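Local coordinates for protein beta-glycosidase (Bacteroides caccae, PDB 6T2R) that hydrolyses mucin O-glycans, probably as an endo-acting family 16 beta-galactosidase that helps a human gut bacterium begin mucin breakdown, at residues A[30-35]-A[258-263]; A[35-40]-A[253-258]; A[107-112]-A[191-196]. All coordinates share one frame; numbering follows the deposited sequence.

Contact 1: residues A[30-35]-A[258-263]; sequences ELVWED and VRHYQW. With SO4 (sulfate ion), chain B.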
loop_
_atom_site.group_PDB
_atom_site.type_symbol
_atom_site.label_atom_id
_atom_site.label_comp_id
_atom_site.label_asym_id
_atom_site.label_seq_id
_atom_site.Cartn_x
_atom_site.Cartn_y
_atom_site.Cartn_z
ATOM N N GLU A 30 -16.033 -9.129 9.617
ATOM C CA GLU A 30 -16.499 -10.121 8.618
ATOM C C GLU A 30 -15.597 -10.011 7.380
ATOM O O GLU A 30 -15.442 -8.871 6.855
ATOM C CB GLU A 30 -17.970 -9.887 8.244
ATOM C CG GLU A 30 -18.980 -10.085 9.373
ATOM C CD GLU A 30 -19.200 -11.495 9.909
ATOM O OE1 GLU A 30 -20.089 -11.675 10.809
ATOM O OE2 GLU A 30 -18.455 -12.397 9.487
ATOM N N LEU A 31 -15.005 -11.122 6.930
ATOM C CA LEU A 31 -14.206 -11.174 5.672
ATOM C C LEU A 31 -15.171 -11.019 4.497
ATOM O O LEU A 31 -16.024 -11.870 4.346
ATOM C CB LEU A 31 -13.412 -12.486 5.588
ATOM C CG LEU A 31 -12.481 -12.596 4.373
ATOM C CD1 LEU A 31 -11.325 -11.609 4.471
ATOM C CD2 LEU A 31 -11.933 -13.998 4.237
ATOM N N VAL A 32 -15.107 -9.903 3.774
ATOM C CA VAL A 32 -16.005 -9.583 2.617
ATOM C C VAL A 32 -15.247 -9.898 1.309
ATOM O O VAL A 32 -15.919 -10.123 0.301
ATOM C CB VAL A 32 -16.502 -8.118 2.620
ATOM C CG1 VAL A 32 -17.389 -7.818 3.830
ATOM C CG2 VAL A 32 -15.350 -7.094 2.506
ATOM N N TRP A 33 -13.905 -9.935 1.318
ATOM C CA TRP A 33 -13.095 -10.206 0.103
ATOM C C TRP A 33 -11.666 -10.595 0.480
ATOM O O TRP A 33 -11.136 -10.059 1.474
ATOM C CB TRP A 33 -13.137 -8.987 -0.815
ATOM C CG TRP A 33 -12.351 -9.192 -2.068
ATOM C CD1 TRP A 33 -12.772 -9.817 -3.209
ATOM C CD2 TRP A 33 -10.981 -8.833 -2.301
ATOM N NE1 TRP A 33 -11.759 -9.853 -4.143
ATOM C CE2 TRP A 33 -10.645 -9.267 -3.610
ATOM C CE3 TRP A 33 -9.999 -8.212 -1.535
ATOM C CZ2 TRP A 33 -9.396 -9.036 -4.177
ATOM C CZ3 TRP A 33 -8.771 -7.980 -2.097
ATOM C CH2 TRP A 33 -8.463 -8.394 -3.393
ATOM N N GLU A 34 -11.086 -11.532 -0.269
ATOM C CA GLU A 34 -9.675 -11.897 -0.123
ATOM C C GLU A 34 -9.074 -12.258 -1.488
ATOM O O GLU A 34 -9.783 -12.660 -2.398
ATOM C CB GLU A 34 -9.539 -13.013 0.915
ATOM C CG GLU A 34 -9.946 -14.396 0.421
ATOM C CD GLU A 34 -9.864 -15.467 1.496
ATOM O OE1 GLU A 34 -8.953 -15.413 2.343
ATOM O OE2 GLU A 34 -10.744 -16.315 1.507
ATOM N N ASP A 35 -7.764 -12.136 -1.579
ATOM C CA ASP A 35 -6.972 -12.722 -2.676
ATOM C C ASP A 35 -5.793 -13.489 -2.060
ATOM O O ASP A 35 -4.981 -12.848 -1.375
ATOM C CB ASP A 35 -6.552 -11.619 -3.636
ATOM C CG ASP A 35 -6.034 -12.182 -4.937
ATOM O OD1 ASP A 35 -5.672 -13.365 -4.913
ATOM O OD2 ASP A 35 -6.005 -11.422 -5.954
ATOM N N VAL A 258 -4.129 -10.635 0.484
ATOM C CA VAL A 258 -4.827 -9.383 0.849
ATOM C C VAL A 258 -6.154 -9.805 1.428
ATOM O O VAL A 258 -6.825 -10.611 0.764
ATOM C CB VAL A 258 -5.051 -8.470 -0.361
ATOM C CG1 VAL A 258 -5.742 -7.179 0.045
ATOM C CG2 VAL A 258 -3.745 -8.188 -1.080
ATOM N N ARG A 259 -6.528 -9.239 2.575
ATOM C CA ARG A 259 -7.868 -9.497 3.171
ATOM C C ARG A 259 -8.540 -8.172 3.479
ATOM O O ARG A 259 -7.879 -7.237 3.913
ATOM C CB ARG A 259 -7.814 -10.404 4.405
ATOM C CG ARG A 259 -7.453 -11.845 4.066
ATOM C CD ARG A 259 -6.976 -12.550 5.323
ATOM N NE ARG A 259 -6.660 -13.947 5.089
ATOM C CZ ARG A 259 -6.131 -14.730 6.002
ATOM N NH1 ARG A 259 -5.897 -14.277 7.217
ATOM N NH2 ARG A 259 -5.841 -15.969 5.714
ATOM N N HIS A 260 -9.835 -8.135 3.196
ATOM C CA HIS A 260 -10.703 -6.973 3.419
ATOM C C HIS A 260 -11.821 -7.432 4.335
ATOM O O HIS A 260 -12.494 -8.395 3.987
ATOM C CB HIS A 260 -11.157 -6.422 2.068
ATOM C CG HIS A 260 -11.921 -5.164 2.177
ATOM N ND1 HIS A 260 -11.607 -4.229 3.092
ATOM C CD2 HIS A 260 -12.986 -4.714 1.485
ATOM C CE1 HIS A 260 -12.430 -3.213 2.965
ATOM N NE2 HIS A 260 -13.302 -3.496 1.984
ATOM N N TYR A 261 -11.947 -6.789 5.493
ATOM C CA TYR A 261 -13.034 -7.029 6.464
ATOM C C TYR A 261 -13.923 -5.786 6.578
ATOM O O TYR A 261 -13.458 -4.635 6.302
ATOM C CB TYR A 261 -12.424 -7.382 7.813
ATOM C CG TYR A 261 -11.540 -8.603 7.849
ATOM C CD1 TYR A 261 -10.186 -8.552 7.533
ATOM C CD2 TYR A 261 -12.057 -9.813 8.290
ATOM C CE1 TYR A 261 -9.374 -9.678 7.621
ATOM C CE2 TYR A 261 -11.263 -10.950 8.368
ATOM C CZ TYR A 261 -9.920 -10.886 8.045
ATOM O OH TYR A 261 -9.182 -12.027 8.185
ATOM N N GLN A 262 -15.158 -6.008 7.029
ATOM C CA GLN A 262 -16.079 -4.939 7.467
ATOM C C GLN A 262 -16.586 -5.298 8.863
ATOM O O GLN A 262 -16.823 -6.490 9.126
ATOM C CB GLN A 262 -17.260 -4.792 6.509
ATOM C CG GLN A 262 -16.891 -4.289 5.135
ATOM C CD GLN A 262 -16.490 -2.840 5.131
ATOM O OE1 GLN A 262 -16.417 -2.203 6.183
ATOM N NE2 GLN A 262 -16.164 -2.349 3.944
ATOM N N TRP A 263 -16.675 -4.316 9.750
ATOM C CA TRP A 263 -17.324 -4.476 11.075
ATOM C C TRP A 263 -18.840 -4.483 10.884
ATOM O O TRP A 263 -19.377 -3.414 10.542
ATOM C CB TRP A 263 -16.917 -3.342 12.006
ATOM C CG TRP A 263 -17.456 -3.547 13.377
ATOM C CD1 TRP A 263 -18.598 -3.024 13.898
ATOM C CD2 TRP A 263 -16.869 -4.337 14.403
ATOM N NE1 TRP A 263 -18.749 -3.442 15.192
ATOM C CE2 TRP A 263 -17.719 -4.266 15.516
ATOM C CE3 TRP A 263 -15.719 -5.111 14.494
ATOM C CZ2 TRP A 263 -17.447 -4.926 16.704
ATOM C CZ3 TRP A 263 -15.446 -5.765 15.672
ATOM C CH2 TRP A 263 -16.292 -5.658 16.766
HETATM S S SO4 B . -16.322 -3.390 0.209
HETATM O O1 SO4 B . -15.166 -2.543 0.495
HETATM O O2 SO4 B . -15.875 -4.653 -0.353
HETATM O O3 SO4 B . -17.156 -2.722 -0.739
HETATM O O4 SO4 B . -17.032 -3.657 1.436
#

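Contact 2: residues A[35-40]-A[253-258]; sequences DNFDGA and MEVDWV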
loop_
_atom_site.group_PDB
_atom_site.type_symbol
_atom_site.label_atom_id
_atom_site.label_comp_id
_atom_site.label_asym_id
_atom_site.label_seq_id
_atom_site.Cartn_x
_atom_site.Cartn_y
_atom_site.Cartn_z
ATOM N N ASP A 35 -7.764 -12.136 -1.579
ATOM C CA ASP A 35 -6.972 -12.722 -2.676
ATOM C C ASP A 35 -5.793 -13.489 -2.060
ATOM O O ASP A 35 -4.981 -12.848 -1.375
ATOM C CB ASP A 35 -6.552 -11.619 -3.636
ATOM C CG ASP A 35 -6.034 -12.182 -4.937
ATOM O OD1 ASP A 35 -5.672 -13.365 -4.913
ATOM O OD2 ASP A 35 -6.005 -11.422 -5.954
ATOM N N ASN A 36 -5.703 -14.805 -2.316
ATOM C CA ASN A 36 -4.598 -15.683 -1.842
ATOM C C ASN A 36 -3.559 -15.923 -2.930
ATOM O O ASN A 36 -2.663 -16.772 -2.692
ATOM C CB ASN A 36 -5.103 -17.028 -1.336
ATOM C CG ASN A 36 -5.686 -16.855 0.043
ATOM O OD1 ASN A 36 -5.003 -16.396 0.958
ATOM N ND2 ASN A 36 -6.964 -17.152 0.169
ATOM N N PHE A 37 -3.660 -15.206 -4.057
ATOM C CA PHE A 37 -2.696 -15.304 -5.190
ATOM C C PHE A 37 -2.527 -16.780 -5.620
ATOM O O PHE A 37 -1.410 -17.290 -5.703
ATOM C CB PHE A 37 -1.398 -14.609 -4.770
ATOM C CG PHE A 37 -1.604 -13.146 -4.479
ATOM C CD1 PHE A 37 -2.084 -12.295 -5.453
ATOM C CD2 PHE A 37 -1.368 -12.635 -3.213
ATOM C CE1 PHE A 37 -2.325 -10.958 -5.168
ATOM C CE2 PHE A 37 -1.589 -11.297 -2.935
ATOM C CZ PHE A 37 -2.076 -10.458 -3.911
ATOM N N ASP A 38 -3.642 -17.444 -5.886
ATOM C CA ASP A 38 -3.688 -18.891 -6.202
ATOM C C ASP A 38 -3.303 -19.193 -7.651
ATOM O O ASP A 38 -2.727 -20.264 -7.858
ATOM C CB ASP A 38 -5.094 -19.428 -6.011
ATOM C CG ASP A 38 -5.451 -19.525 -4.559
ATOM O OD1 ASP A 38 -4.524 -19.697 -3.721
ATOM O OD2 ASP A 38 -6.644 -19.416 -4.292
ATOM N N GLY A 39 -3.638 -18.321 -8.605
ATOM C CA GLY A 39 -3.545 -18.636 -10.051
ATOM C C GLY A 39 -2.127 -18.674 -10.643
ATOM O O GLY A 39 -1.128 -18.410 -9.962
ATOM N N ALA A 40 -2.069 -18.950 -11.938
ATOM C CA ALA A 40 -0.890 -18.770 -12.805
ATOM C C ALA A 40 -0.489 -17.289 -12.847
ATOM O O ALA A 40 0.678 -17.000 -13.141
ATOM C CB ALA A 40 -1.232 -19.304 -14.172
ATOM N N MET A 253 9.763 -8.602 -2.988
ATOM C CA MET A 253 8.783 -8.638 -1.880
ATOM C C MET A 253 7.850 -9.773 -2.256
ATOM O O MET A 253 7.604 -9.948 -3.461
ATOM C CB MET A 253 7.988 -7.345 -1.711
ATOM C CG MET A 253 7.298 -6.868 -2.974
ATOM S SD MET A 253 6.388 -5.293 -2.776
ATOM C CE MET A 253 5.790 -5.509 -1.089
ATOM N N GLU A 254 7.457 -10.559 -1.268
ATOM C CA GLU A 254 6.552 -11.722 -1.443
ATOM C C GLU A 254 5.251 -11.396 -0.737
ATOM O O GLU A 254 5.290 -11.003 0.449
ATOM C CB GLU A 254 7.158 -12.982 -0.825
ATOM C CG GLU A 254 8.654 -13.060 -1.018
ATOM C CD GLU A 254 9.304 -14.201 -0.274
ATOM O OE1 GLU A 254 8.928 -15.353 -0.554
ATOM O OE2 GLU A 254 10.204 -13.915 0.567
ATOM N N VAL A 255 4.152 -11.592 -1.438
ATOM C CA VAL A 255 2.811 -11.313 -0.880
ATOM C C VAL A 255 2.016 -12.615 -0.832
ATOM O O VAL A 255 1.686 -13.186 -1.897
ATOM C CB VAL A 255 2.114 -10.224 -1.695
ATOM C CG1 VAL A 255 0.854 -9.745 -1.007
ATOM C CG2 VAL A 255 3.067 -9.066 -1.973
ATOM N N ASP A 256 1.697 -13.013 0.393
ATOM C CA ASP A 256 0.874 -14.197 0.721
ATOM C C ASP A 256 -0.590 -13.909 0.398
ATOM O O ASP A 256 -1.223 -14.775 -0.266
ATOM C CB ASP A 256 1.101 -14.562 2.184
ATOM C CG ASP A 256 0.572 -15.919 2.593
ATOM O OD1 ASP A 256 0.167 -16.694 1.704
ATOM O OD2 ASP A 256 0.556 -16.163 3.806
ATOM N N TRP A 257 -1.141 -12.772 0.867
ATOM C CA TRP A 257 -2.589 -12.468 0.659
ATOM C C TRP A 257 -2.943 -11.012 0.958
ATOM O O TRP A 257 -2.184 -10.298 1.643
ATOM C CB TRP A 257 -3.542 -13.410 1.450
ATOM C CG TRP A 257 -3.233 -13.625 2.911
ATOM C CD1 TRP A 257 -2.727 -14.775 3.464
ATOM C CD2 TRP A 257 -3.447 -12.730 4.029
ATOM N NE1 TRP A 257 -2.566 -14.627 4.816
ATOM C CE2 TRP A 257 -3.017 -13.400 5.195
ATOM C CE3 TRP A 257 -3.924 -11.417 4.162
ATOM C CZ2 TRP A 257 -3.050 -12.813 6.460
ATOM C CZ3 TRP A 257 -3.940 -10.828 5.410
ATOM C CH2 TRP A 257 -3.545 -11.527 6.546
ATOM N N VAL A 258 -4.129 -10.635 0.484
ATOM C CA VAL A 258 -4.827 -9.383 0.849
ATOM C C VAL A 258 -6.154 -9.805 1.428
ATOM O O VAL A 258 -6.825 -10.611 0.764
ATOM C CB VAL A 258 -5.051 -8.470 -0.361
ATOM C CG1 VAL A 258 -5.742 -7.179 0.045
ATOM C CG2 VAL A 258 -3.745 -8.188 -1.080
#

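Contact 3: residues A[107-112]-A[191-196]; sequences GGRIEV and GVDFWP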
loop_
_atom_site.group_PDB
_atom_site.type_symbol
_atom_site.label_atom_id
_atom_site.label_comp_id
_atom_site.label_asym_id
_atom_site.label_seq_id
_atom_site.Cartn_x
_atom_site.Cartn_y
_atom_site.Cartn_z
ATOM N N GLY A 107 -13.885 1.709 2.882
ATOM C CA GLY A 107 -13.388 1.661 4.262
ATOM C C GLY A 107 -13.133 0.234 4.718
ATOM O O GLY A 107 -12.581 -0.543 3.948
ATOM N N GLY A 108 -13.549 -0.101 5.934
ATOM C CA GLY A 108 -13.245 -1.388 6.567
ATOM C C GLY A 108 -11.768 -1.526 6.887
ATOM O O GLY A 108 -11.062 -0.494 7.000
ATOM N N ARG A 109 -11.338 -2.778 7.059
ATOM C CA ARG A 109 -9.967 -3.181 7.461
ATOM C C ARG A 109 -9.317 -3.767 6.218
ATOM O O ARG A 109 -9.884 -4.686 5.646
ATOM C CB ARG A 109 -10.042 -4.186 8.616
ATOM C CG ARG A 109 -8.816 -5.071 8.789
ATOM C CD ARG A 109 -8.773 -5.785 10.133
ATOM N NE ARG A 109 -8.711 -4.884 11.269
ATOM C CZ ARG A 109 -8.717 -5.266 12.539
ATOM N NH1 ARG A 109 -8.775 -6.547 12.835
ATOM N NH2 ARG A 109 -8.658 -4.374 13.513
ATOM N N ILE A 110 -8.218 -3.197 5.769
ATOM C CA ILE A 110 -7.416 -3.766 4.657
ATOM C C ILE A 110 -6.155 -4.332 5.272
ATOM O O ILE A 110 -5.465 -3.564 5.999
ATOM C CB ILE A 110 -7.139 -2.694 3.599
ATOM C CG1 ILE A 110 -8.446 -2.067 3.122
ATOM C CG2 ILE A 110 -6.391 -3.310 2.451
ATOM C CD1 ILE A 110 -8.278 -0.987 2.080
ATOM N N GLU A 111 -5.860 -5.601 5.008
ATOM C CA GLU A 111 -4.635 -6.238 5.550
ATOM C C GLU A 111 -3.929 -6.952 4.412
ATOM O O GLU A 111 -4.617 -7.539 3.514
ATOM C CB GLU A 111 -4.874 -7.272 6.649
ATOM C CG GLU A 111 -5.500 -6.720 7.903
ATOM C CD GLU A 111 -5.833 -7.807 8.925
ATOM O OE1 GLU A 111 -6.041 -8.933 8.512
ATOM O OE2 GLU A 111 -5.869 -7.514 10.134
ATOM N N VAL A 112 -2.608 -6.857 4.436
ATOM C CA VAL A 112 -1.739 -7.534 3.438
ATOM C C VAL A 112 -0.643 -8.251 4.212
ATOM O O VAL A 112 0.047 -7.587 5.062
ATOM C CB VAL A 112 -1.175 -6.525 2.417
ATOM C CG1 VAL A 112 -0.270 -7.197 1.392
ATOM C CG2 VAL A 112 -2.297 -5.771 1.726
ATOM N N GLY A 191 -1.810 -3.525 8.213
ATOM C CA GLY A 191 -3.251 -3.224 8.242
ATOM C C GLY A 191 -3.578 -1.766 8.566
ATOM O O GLY A 191 -2.768 -1.064 9.233
ATOM N N VAL A 192 -4.700 -1.294 8.033
ATOM C CA VAL A 192 -5.330 -0.003 8.393
ATOM C C VAL A 192 -6.822 -0.283 8.545
ATOM O O VAL A 192 -7.339 -1.118 7.743
ATOM C CB VAL A 192 -5.033 1.094 7.356
ATOM C CG1 VAL A 192 -5.727 0.844 5.996
ATOM C CG2 VAL A 192 -5.367 2.480 7.924
ATOM N N ASP A 193 -7.446 0.343 9.537
ATOM C CA ASP A 193 -8.914 0.345 9.744
ATOM C C ASP A 193 -9.435 1.749 9.442
ATOM O O ASP A 193 -8.840 2.759 9.997
ATOM C CB ASP A 193 -9.269 -0.054 11.177
ATOM C CG ASP A 193 -8.802 -1.446 11.592
ATOM O OD1 ASP A 193 -8.429 -2.262 10.685
ATOM O OD2 ASP A 193 -8.811 -1.712 12.825
ATOM N N PHE A 194 -10.451 1.833 8.569
ATOM C CA PHE A 194 -11.165 3.085 8.216
ATOM C C PHE A 194 -12.414 3.218 9.085
ATOM O O PHE A 194 -13.276 2.316 9.038
ATOM C CB PHE A 194 -11.596 3.088 6.756
ATOM C CG PHE A 194 -10.478 3.231 5.750
ATOM C CD1 PHE A 194 -9.688 2.140 5.399
ATOM C CD2 PHE A 194 -10.242 4.441 5.123
ATOM C CE1 PHE A 194 -8.683 2.255 4.455
ATOM C CE2 PHE A 194 -9.248 4.546 4.163
ATOM C CZ PHE A 194 -8.466 3.461 3.838
ATOM N N TRP A 195 -12.488 4.294 9.872
ATOM C CA TRP A 195 -13.707 4.709 10.611
ATOM C C TRP A 195 -14.060 6.141 10.227
ATOM O O TRP A 195 -13.200 6.892 9.744
ATOM C CB TRP A 195 -13.516 4.573 12.122
ATOM C CG TRP A 195 -13.020 3.227 12.576
ATOM C CD1 TRP A 195 -11.788 2.935 13.091
ATOM C CD2 TRP A 195 -13.755 1.988 12.581
ATOM N NE1 TRP A 195 -11.717 1.619 13.447
ATOM C CE2 TRP A 195 -12.910 1.011 13.143
ATOM C CE3 TRP A 195 -15.051 1.635 12.233
ATOM C CZ2 TRP A 195 -13.313 -0.307 13.334
ATOM C CZ3 TRP A 195 -15.448 0.327 12.414
ATOM C CH2 TRP A 195 -14.591 -0.626 12.956
ATOM N N PRO A 196 -15.316 6.566 10.483
ATOM C CA PRO A 196 -15.749 7.929 10.184
ATOM C C PRO A 196 -14.856 9.006 10.806
ATOM O O PRO A 196 -14.671 10.026 10.172
ATOM C CB PRO A 196 -17.173 8.004 10.754
ATOM C CG PRO A 196 -17.653 6.550 10.638
ATOM C CD PRO A 196 -16.419 5.755 11.026
#

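Contact 1: residues A[30-35]-A[258-263]
Strands 30-35 and 258-263 run antiparallel, 4.5 Å apart at closest approach with 138° between their directions, and the ladder is broken by a classic beta bulge in which two residues, Val32 and Trp33, are set against the single residue His260. The carbonyl oxygen of His260 accepts a bond of 3.0 Å from Val32 N and a weak one of 3.4 Å from Trp33 N, while His260 N returns a bond to Trp33 O. Regular pairing resumes on either side, at Glu30 with Gln262 and at Asp35 with Val258. On one face Leu31 lays CD1 over the Tyr261 ring, 4.0 Å from its centroid, a CH-pi contact made as CB rests by CE2. Farther along, Glu34 and Arg259 run side by side in the same direction, their flat ends turned 58° apart, and the salt bridge is long, with OE1 3.9 Å from NE. The other face carries Trp33, whose CZ3 edge meets Val258 CG1 at 3.8 Å. Here too the imidazole of His260 gives NE2 to sulfate O1 at 2.6 Å, and Gln262 NE2 reaches O4 at 3.0 Å. The ion, probably from the crystallisation liquor, also takes a bond from His106 N, and Gln262 NE2 has a second partner in His106 O. His260 ND1 is bonded to Arg109 O, so both imidazole nitrogens are engaged. Strand 108-116 flanks 258-263 through backbone bonds from Arg259 N to Glu111 O and Arg109 N to Tyr261 O, while Val258 packs against Leu230 and Ile232 of strand 228-233.

Contact 2: residues A[35-40]-A[253-258]
Phe37 packs tightly against strand 253-258, with ring atom CE2 3.5 Å from Val255 CG1 and CZ 4.0 Å from Val258 CG2. Its CD2 sits 3.4 Å from Val255 O, and the carbonyl O of Asp256 lies at the ring edge, near its plane. The benzyl group is swung onto the strand with CG anti to its own carbonyl carbon (chi1 -62°), and Leu75 of strand 74-81 touches it as well. The turn that delivers it is an Asx turn: Asp35 OD1 accepts from Phe37 N at 2.9 Å, on the anti side and 33° out of the carboxylate plane. Asp35 OD2 is bonded to Trp47 NE1, so both oxygens of this carboxylate are engaged. The strand is itself irregular here, since a classic beta bulge sets Asp256 and Trp257 together against one residue, Arg113 of strand 108-116. Toward solvent the contact thins out. Asn36 runs alongside Trp257, amide and indole planes 83° apart, and touches it mainly through OD1, 3.4 Å from Trp257 CB, while ND2 makes a weak bond to Glu34 OE1. Beyond Phe37 the exposed chain at Asp38, Gly39 and Ala40 leaves the strand altogether.

Contact 3: residues A[107-112]-A[191-196]
Gly107 meets Phe194 where the two segments come together, its CA 3.4 Å from Phe194 CB, and strands 108-112 and 191-195 then run antiparallel with axes 4.7 Å apart at an angle of 166°. Gly107 and Gly108 both have positive phi, a region that glycine enters readily. Gly108 O accepts from Phe194 N at 2.9 Å and also lies at the edge of the phenyl ring, in its plane, so one oxygen meets both the backbone and the side chain of Phe194. Arg109 comes next and carries the polar part. Its side chain runs beside that of Asp193, pointing the same way, and a bend at chi3 (-62°) sets the guanidinium edge against the carboxylate. The grip is side-on: NE to OD1 at 2.7 Å and NH2 to OD2 at 2.8 Å, both nearly straight, with the two planes only 23° apart. Trp29 makes a cation-pi contact with the same arginine. On the other face Ile110 reaches CD1 to Phe194 CE1 at 4.0 Å, the two side chains set at a slant, while its backbone is paired with Val192 in both directions: Ile110 N gives a bond of 3.0 Å to Val192 O, and Val192 N gives one to Ile110 O. Glu111 CG passes over the bare CA of Gly191 at 4.2 Å. The pairing belongs to the family 16 beta-sandwich (jelly roll), with strand 108-116 between 187-195 and 251-263. Asp193 is buried, and the paired bonds from Arg109 would be expected to stabilise its negative charge and restrict rotation of the carboxylate; Phe194 packs on the opposite face against Ile110, Leu199 and Thr128, which keeps charged pair and apolar packing apart.

In the fold
Contacts 1 and 2 share strand 251-263 and meet at Asp35 and Val258, so the chain from residue 30 runs along that strand as a paired neighbour and then turns off as a loop. Strand 108-116, half of contact 3, lies on the other side of 251-263 and is the neighbour that joins contact 3 to contact 1 by backbone bonds. Contact 1 is a surface contact, with a long salt bridge and a sulfate; contact 2 is partly buried and leans on one phenylalanine; contact 3 is buried and combines a close two-bond salt bridge with apolar packing. All belong to the antiparallel beta-sandwich of family 16, the beta-jelly roll.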